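Local coordinates for amide synthase (Vibrio cholerae, PDB 1L5A), which probably forms an amide bond in the assembly of vibriobactin, as a condensation enzyme of nonribosomal peptide synthesis, at residues A156-E168 and G265-N277. Sequence-based numbering, arbitrary orientation.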
loop_
_atom_site.group_PDB
_atom_site.type_symbol
_atom_site.label_atom_id
_atom_site.label_comp_id
_atom_site.label_asym_id
_atom_site.label_seq_id
_atom_site.Cartn_x
_atom_site.Cartn_y
_atom_site.Cartn_z
ATOM N N ALA A 156 2.703 23.388 -9.558
ATOM C CA ALA A 156 3.405 23.082 -8.335
ATOM C C ALA A 156 4.901 22.854 -8.479
ATOM O O ALA A 156 5.399 22.349 -9.494
ATOM C CB ALA A 156 2.760 21.892 -7.664
ATOM N N ALA A 157 5.591 23.244 -7.418
ATOM C CA ALA A 157 7.026 23.137 -7.269
ATOM C C ALA A 157 7.426 21.721 -6.825
ATOM O O ALA A 157 6.587 20.936 -6.392
ATOM C CB ALA A 157 7.475 24.130 -6.222
ATOM N N PHE A 158 8.711 21.410 -6.936
ATOM C CA PHE A 158 9.216 20.117 -6.504
ATOM C C PHE A 158 8.947 20.045 -5.000
ATOM O O PHE A 158 8.987 21.068 -4.321
ATOM C CB PHE A 158 10.726 20.045 -6.750
ATOM C CG PHE A 158 11.110 19.970 -8.203
ATOM C CD1 PHE A 158 12.076 20.834 -8.728
ATOM C CD2 PHE A 158 10.553 19.003 -9.038
ATOM C CE1 PHE A 158 12.482 20.735 -10.062
ATOM C CE2 PHE A 158 10.952 18.889 -10.374
ATOM C CZ PHE A 158 11.921 19.760 -10.892
ATOM N N LYS A 159 8.668 18.856 -4.480
ATOM C CA LYS A 159 8.433 18.703 -3.049
ATOM C C LYS A 159 9.808 18.833 -2.384
ATOM O O LYS A 159 10.823 18.586 -3.016
ATOM C CB LYS A 159 7.865 17.317 -2.755
ATOM C CG LYS A 159 6.590 16.954 -3.522
ATOM C CD LYS A 159 5.333 17.344 -2.770
ATOM C CE LYS A 159 4.070 16.988 -3.565
ATOM N NZ LYS A 159 3.948 15.540 -3.957
ATOM N N PRO A 160 9.861 19.234 -1.105
ATOM C CA PRO A 160 11.173 19.356 -0.457
ATOM C C PRO A 160 11.889 18.029 -0.368
ATOM O O PRO A 160 11.246 16.987 -0.301
ATOM C CB PRO A 160 10.843 19.928 0.930
ATOM C CG PRO A 160 9.381 19.650 1.112
ATOM C CD PRO A 160 8.796 19.794 -0.252
ATOM N N TYR A 161 13.220 18.070 -0.372
ATOM C CA TYR A 161 14.011 16.845 -0.301
ATOM C C TYR A 161 13.689 16.123 0.999
ATOM O O TYR A 161 13.718 14.897 1.055
ATOM C CB TYR A 161 15.516 17.158 -0.363
ATOM C CG TYR A 161 16.410 15.916 -0.418
ATOM C CD1 TYR A 161 16.380 15.060 -1.520
ATOM C CD2 TYR A 161 17.292 15.614 0.620
ATOM C CE1 TYR A 161 17.192 13.959 -1.588
ATOM C CE2 TYR A 161 18.126 14.501 0.553
ATOM C CZ TYR A 161 18.070 13.683 -0.557
ATOM O OH TYR A 161 18.928 12.616 -0.680
ATOM N N GLN A 162 13.380 16.900 2.036
ATOM C CA GLN A 162 13.036 16.369 3.350
ATOM C C GLN A 162 11.844 15.409 3.291
ATOM O O GLN A 162 11.752 14.465 4.083
ATOM C CB GLN A 162 12.721 17.521 4.311
ATOM C CG GLN A 162 12.361 17.089 5.740
ATOM C CD GLN A 162 13.480 16.317 6.419
ATOM O OE1 GLN A 162 14.660 16.574 6.177
ATOM N NE2 GLN A 162 13.114 15.381 7.289
ATOM N N SER A 163 10.921 15.645 2.368
ATOM C CA SER A 163 9.778 14.745 2.263
ATOM C C SER A 163 10.281 13.381 1.791
ATOM O O SER A 163 9.776 12.339 2.235
ATOM C CB SER A 163 8.734 15.284 1.283
ATOM O OG SER A 163 8.089 16.435 1.804
ATOM N N TYR A 164 11.269 13.391 0.895
ATOM C CA TYR A 164 11.843 12.146 0.397
ATOM C C TYR A 164 12.596 11.440 1.534
ATOM O O TYR A 164 12.464 10.232 1.731
ATOM C CB TYR A 164 12.797 12.412 -0.772
ATOM C CG TYR A 164 13.599 11.203 -1.189
ATOM C CD1 TYR A 164 12.984 10.111 -1.805
ATOM C CD2 TYR A 164 14.952 11.105 -0.879
ATOM C CE1 TYR A 164 13.696 8.947 -2.086
ATOM C CE2 TYR A 164 15.676 9.942 -1.155
ATOM C CZ TYR A 164 15.039 8.865 -1.751
ATOM O OH TYR A 164 15.730 7.694 -1.949
ATOM N N LEU A 165 13.375 12.184 2.303
ATOM C CA LEU A 165 14.099 11.542 3.380
ATOM C C LEU A 165 13.139 10.820 4.290
ATOM O O LEU A 165 13.382 9.673 4.677
ATOM C CB LEU A 165 14.891 12.561 4.185
ATOM C CG LEU A 165 16.072 13.115 3.412
ATOM C CD1 LEU A 165 16.888 13.958 4.358
ATOM C CD2 LEU A 165 16.911 11.964 2.831
ATOM N N GLU A 166 12.052 11.498 4.639
ATOM C CA GLU A 166 11.050 10.904 5.513
ATOM C C GLU A 166 10.482 9.630 4.899
ATOM O O GLU A 166 10.398 8.585 5.555
ATOM C CB GLU A 166 9.923 11.889 5.763
ATOM C CG GLU A 166 10.243 12.932 6.801
ATOM C CD GLU A 166 9.301 14.114 6.710
ATOM O OE1 GLU A 166 8.248 14.000 6.017
ATOM O OE2 GLU A 166 9.623 15.149 7.331
ATOM N N GLU A 167 10.099 9.715 3.633
ATOM C CA GLU A 167 9.556 8.551 2.964
ATOM C C GLU A 167 10.594 7.412 3.007
ATOM O O GLU A 167 10.268 6.286 3.396
ATOM C CB GLU A 167 9.166 8.912 1.519
ATOM C CG GLU A 167 8.361 7.847 0.804
ATOM C CD GLU A 167 8.204 8.143 -0.660
ATOM O OE1 GLU A 167 7.224 8.808 -1.047
ATOM O OE2 GLU A 167 9.085 7.727 -1.437
ATOM N N GLU A 168 11.844 7.718 2.656
ATOM C CA GLU A 168 12.894 6.711 2.639
ATOM C C GLU A 168 13.120 6.144 4.032
ATOM O O GLU A 168 13.350 4.935 4.201
ATOM C CB GLU A 168 14.200 7.292 2.077
ATOM C CG GLU A 168 15.347 6.260 1.861
ATOM C CD GLU A 168 15.081 5.234 0.737
ATOM O OE1 GLU A 168 14.036 5.313 0.062
ATOM O OE2 GLU A 168 15.928 4.340 0.522
ATOM N N GLY A 265 5.812 5.465 -7.957
ATOM C CA GLY A 265 4.992 5.526 -6.762
ATOM C C GLY A 265 5.591 6.278 -5.590
ATOM O O GLY A 265 5.084 6.177 -4.482
ATOM N N SER A 266 6.640 7.066 -5.820
ATOM C CA SER A 266 7.290 7.784 -4.728
ATOM C C SER A 266 7.317 9.300 -4.874
ATOM O O SER A 266 7.216 9.850 -5.973
ATOM C CB SER A 266 8.729 7.283 -4.570
ATOM O OG SER A 266 9.488 8.141 -3.736
ATOM N N VAL A 267 7.482 9.979 -3.751
ATOM C CA VAL A 267 7.538 11.427 -3.788
ATOM C C VAL A 267 8.803 11.855 -4.537
ATOM O O VAL A 267 8.948 13.006 -4.937
ATOM C CB VAL A 267 7.513 11.998 -2.362
ATOM C CG1 VAL A 267 8.835 11.726 -1.664
ATOM C CG2 VAL A 267 7.158 13.473 -2.408
ATOM N N ALA A 268 9.706 10.904 -4.747
ATOM C CA ALA A 268 10.947 11.165 -5.461
ATOM C C ALA A 268 10.592 11.520 -6.896
ATOM O O ALA A 268 11.421 12.038 -7.645
ATOM C CB ALA A 268 11.857 9.915 -5.432
ATOM N N ALA A 269 9.358 11.228 -7.290
ATOM C CA ALA A 269 8.942 11.537 -8.649
ATOM C C ALA A 269 8.860 13.044 -8.805
ATOM O O ALA A 269 8.766 13.552 -9.921
ATOM C CB ALA A 269 7.602 10.917 -8.952
ATOM N N ASN A 270 8.890 13.746 -7.676
ATOM C CA ASN A 270 8.826 15.198 -7.676
ATOM C C ASN A 270 9.945 15.778 -6.836
ATOM O O ASN A 270 9.784 16.829 -6.232
ATOM C CB ASN A 270 7.492 15.685 -7.109
ATOM C CG ASN A 270 6.319 15.059 -7.795
ATOM O OD1 ASN A 270 5.697 14.141 -7.261
ATOM N ND2 ASN A 270 6.015 15.530 -9.000
ATOM N N VAL A 271 11.080 15.095 -6.799
ATOM C CA VAL A 271 12.210 15.570 -6.025
ATOM C C VAL A 271 13.479 15.190 -6.747
ATOM O O VAL A 271 13.916 14.047 -6.687
ATOM C CB VAL A 271 12.262 14.940 -4.620
ATOM C CG1 VAL A 271 13.351 15.595 -3.809
ATOM C CG2 VAL A 271 10.937 15.070 -3.932
ATOM N N PRO A 272 14.067 16.141 -7.474
ATOM C CA PRO A 272 15.304 15.844 -8.194
ATOM C C PRO A 272 16.344 15.423 -7.157
ATOM O O PRO A 272 16.438 16.029 -6.092
ATOM C CB PRO A 272 15.633 17.173 -8.854
ATOM C CG PRO A 272 14.257 17.743 -9.162
ATOM C CD PRO A 272 13.520 17.460 -7.858
ATOM N N GLY A 273 17.087 14.361 -7.452
ATOM C CA GLY A 273 18.100 13.887 -6.527
ATOM C C GLY A 273 18.708 12.575 -6.999
ATOM O O GLY A 273 18.574 12.200 -8.165
ATOM N N LEU A 274 19.375 11.868 -6.089
ATOM C CA LEU A 274 19.979 10.588 -6.416
ATOM C C LEU A 274 19.122 9.431 -5.912
ATOM O O LEU A 274 18.986 9.205 -4.702
ATOM C CB LEU A 274 21.385 10.475 -5.808
ATOM C CG LEU A 274 21.993 9.067 -5.916
ATOM C CD1 LEU A 274 21.923 8.604 -7.375
ATOM C CD2 LEU A 274 23.440 9.060 -5.411
ATOM N N MET A 275 18.546 8.681 -6.835
ATOM C CA MET A 275 17.733 7.557 -6.406
ATOM C C MET A 275 17.925 6.295 -7.246
ATOM O O MET A 275 17.554 5.210 -6.816
ATOM C CB MET A 275 16.242 7.952 -6.402
ATOM C CG MET A 275 15.845 8.978 -5.351
ATOM S SD MET A 275 15.914 10.714 -5.910
ATOM C CE MET A 275 15.560 11.535 -4.357
ATOM N N VAL A 276 18.506 6.440 -8.434
ATOM C CA VAL A 276 18.686 5.312 -9.324
ATOM C C VAL A 276 19.409 4.153 -8.621
ATOM O O VAL A 276 20.321 4.356 -7.813
ATOM C CB VAL A 276 19.428 5.760 -10.639
ATOM C CG1 VAL A 276 20.881 6.152 -10.360
ATOM C CG2 VAL A 276 19.363 4.671 -11.644
ATOM N N ASN A 277 18.988 2.932 -8.931
ATOM C CA ASN A 277 19.554 1.742 -8.300
ATOM C C ASN A 277 19.850 0.713 -9.376
ATOM O O ASN A 277 19.017 0.443 -10.254
ATOM C CB ASN A 277 18.536 1.206 -7.287
ATOM C CG ASN A 277 19.095 0.117 -6.383
ATOM O OD1 ASN A 277 20.283 0.085 -6.090
ATOM N ND2 ASN A 277 18.213 -0.762 -5.903
HETATM O O HOH W 1 18.941 11.762 -3.381
HETATM O O HOH W 2 18.559 6.806 -2.520
#
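Glu167, on helix 161-172, reaches the start of the 3-10 turn 267-269 with its carboxylate. OE1 makes the main grip, taking the N-H of Val267 on its syn lone pair, 3.0 Å to N and fairly straight at 163°; OE2 lies against Ser266 OG in an implausibly short hydrogen bond of doubtful geometry. The extended chain, with CG anti to the backbone N (chi1 -170°), carries the carboxylate there, and Arg310 adds a salt bridge to OE2. At the other end Lys159 N donates to Asn270 O (2.9 Å).

Two aromatic rings are met face-on. Pro272 lies across Phe158, its CG 3.5 Å from the ring centroid, a CH-pi contact. Met275 bends at chi2 (92°) to bring its methyl over Tyr164: CE sits 3.5 Å from that centroid with SD farther above the same face, a Met-aromatic contact. Val271 CG1 comes instead to the edge of Tyr161, 3.8 Å from CD1, and Val267 splits its methyls, CG1 against CA of Tyr164, near the edge of its ring, and CG2 against Lys159 CG.

Waters link Tyr161 OH to N and O of Leu274, and Tyr164 OH to Leu274 O. Asp130, of the HHxxxDG motif of condensation domains, takes the N-H groups of Met275 and Val276, tying the loop close to that signature. Polar ties, with apolar packing between and beyond them, thus hold the loop to the helix and its lead-in segment, and Glu167, paired with Arg310, probably remains ionised.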